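Local coordinates for isochorismatase family protein family (Burkholderia thailandensis, PDB 3TXY), which is of unknown function but, as a member of the isochorismatase family, probably acts as a hydrolase, at residues S6-N11 and Q182-A187. Numbering follows the deposited sequence.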
loop_
_atom_site.group_PDB
_atom_site.type_symbol
_atom_site.label_atom_id
_atom_site.label_comp_id
_atom_site.label_asym_id
_atom_site.label_seq_id
_atom_site.Cartn_x
_atom_site.Cartn_y
_atom_site.Cartn_z
ATOM N N SER A 6 8.792 23.901 3.352
ATOM C CA SER A 6 7.680 24.671 2.727
ATOM C C SER A 6 6.357 24.140 3.279
ATOM O O SER A 6 6.182 22.920 3.442
ATOM C CB SER A 6 7.723 24.567 1.193
ATOM N N ILE A 7 5.425 25.044 3.584
ATOM C CA ILE A 7 4.191 24.611 4.241
ATOM C C ILE A 7 3.298 23.904 3.212
ATOM O O ILE A 7 3.225 24.297 2.049
ATOM C CB ILE A 7 3.454 25.733 5.035
ATOM C CG1 ILE A 7 2.639 26.656 4.122
ATOM C CG2 ILE A 7 4.444 26.551 5.870
ATOM C CD1 ILE A 7 1.779 27.650 4.878
ATOM N N PRO A 8 2.659 22.810 3.634
ATOM C CA PRO A 8 1.804 22.064 2.723
ATOM C C PRO A 8 0.548 22.839 2.375
ATOM O O PRO A 8 0.136 23.735 3.119
ATOM C CB PRO A 8 1.445 20.820 3.541
ATOM C CG PRO A 8 1.489 21.288 4.952
ATOM C CD PRO A 8 2.652 22.234 4.987
ATOM N N THR A 9 -0.045 22.504 1.241
ATOM C CA THR A 9 -1.334 23.047 0.872
ATOM C C THR A 9 -2.426 22.180 1.477
ATOM O O THR A 9 -2.438 20.953 1.257
ATOM C CB THR A 9 -1.535 23.046 -0.647
ATOM O OG1 THR A 9 -0.496 23.811 -1.273
ATOM C CG2 THR A 9 -2.888 23.645 -0.984
ATOM N N LEU A 10 -3.331 22.813 2.230
ATOM C CA LEU A 10 -4.426 22.102 2.874
ATOM C C LEU A 10 -5.759 22.781 2.622
ATOM O O LEU A 10 -5.893 23.994 2.847
ATOM C CB LEU A 10 -4.220 22.042 4.398
ATOM C CG LEU A 10 -3.190 21.107 5.018
ATOM C CD1 LEU A 10 -3.252 21.321 6.518
ATOM C CD2 LEU A 10 -3.479 19.663 4.649
ATOM N N ASN A 11 -6.758 21.995 2.218
ATOM C CA ASN A 11 -8.150 22.451 2.242
ATOM C C ASN A 11 -8.656 22.546 3.683
ATOM O O ASN A 11 -8.113 21.868 4.563
ATOM C CB ASN A 11 -9.016 21.488 1.431
ATOM C CG ASN A 11 -8.658 21.501 -0.028
ATOM O OD1 ASN A 11 -8.809 22.535 -0.685
ATOM N ND2 ASN A 11 -8.175 20.373 -0.551
ATOM N N GLN A 182 1.968 14.912 0.223
ATOM C CA GLN A 182 2.910 15.947 0.675
ATOM C C GLN A 182 3.564 15.553 1.999
ATOM O O GLN A 182 2.914 14.983 2.861
ATOM C CB GLN A 182 2.177 17.276 0.892
ATOM C CG GLN A 182 1.394 17.798 -0.291
ATOM C CD GLN A 182 0.607 19.057 0.074
ATOM O OE1 GLN A 182 1.153 20.171 0.071
ATOM N NE2 GLN A 182 -0.667 18.883 0.389
ATOM N N VAL A 183 4.848 15.856 2.130
ATOM C CA VAL A 183 5.610 15.588 3.346
ATOM C C VAL A 183 5.934 16.923 4.001
ATOM O O VAL A 183 6.417 17.845 3.341
ATOM C CB VAL A 183 6.881 14.779 3.041
ATOM C CG1 VAL A 183 7.650 14.440 4.304
ATOM C CG2 VAL A 183 6.526 13.480 2.310
ATOM N N ALA A 184 5.616 17.050 5.282
ATOM C CA ALA A 184 5.829 18.310 5.997
ATOM C C ALA A 184 6.063 18.025 7.471
ATOM O O ALA A 184 5.774 16.927 7.941
ATOM C CB ALA A 184 4.615 19.207 5.815
ATOM N N THR A 185 6.607 19.001 8.191
ATOM C CA THR A 185 6.759 18.886 9.633
ATOM C C THR A 185 5.441 19.277 10.325
ATOM O O THR A 185 4.595 19.964 9.747
ATOM C CB THR A 185 7.888 19.805 10.147
ATOM O OG1 THR A 185 7.512 21.172 9.943
ATOM C CG2 THR A 185 9.232 19.508 9.442
ATOM N N ALA A 186 5.278 18.838 11.567
ATOM C CA ALA A 186 4.160 19.249 12.406
ATOM C C ALA A 186 3.971 20.769 12.445
ATOM O O ALA A 186 2.844 21.253 12.369
ATOM C CB ALA A 186 4.362 18.722 13.829
ATOM N N ALA A 187 5.069 21.509 12.593
ATOM C CA ALA A 187 5.024 22.977 12.609
ATOM C C ALA A 187 4.517 23.545 11.281
ATOM O O ALA A 187 3.742 24.510 11.280
ATOM C CB ALA A 187 6.411 23.552 12.937
#
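The flat carboxamide of Gln-182 meets the backbone of Thr-9 at its polar edge and grips both polar groups of that residue. Over one face, at the oxygen end, lies Pro-8, with Pro-8 CB 3.5 Å and Pro-8 CA 3.3 Å from Gln-182 OE1. Thr-9 N donates to Gln-182 OE1 at 2.9 Å, entering on a lone pair in the carbonyl plane. Gln-182 NE2 returns a nearly straight bond (171°) to Thr-9 O, also 2.9 Å long. That oxygen lies only 3° out of the amide plane, and the two bonds together fix the rotation of the carboxamide. Glutamine suits the task, since one planar group offers the acceptor and the donor that a neighbouring strand would supply. Its chain runs extended beyond CG (chi2 175°), carrying the amide from the sheet edge to the N-terminal segment. Proline has no N-H to offer, and here its ring serves as an apolar surface. Pro-8 CD rests on Ala-184 CB at 3.7 Å. The small methyl of Ala-184 lets the ring approach this strand, while Asp-188 and Ala-192 of helix 186-194 also touch the proline. Lys-74 of the second subunit packs on Gln-182 and Thr-9, placing the contact near the dimer interface. Strand 182-184 is the outermost strand, within this chain, of the parallel sheet of an alpha/beta isochorismatase-type fold. The extended segment 6-11, which leads into the central strand 14-19, is thus held to that sheet edge by side-chain mimicry of backbone pairing.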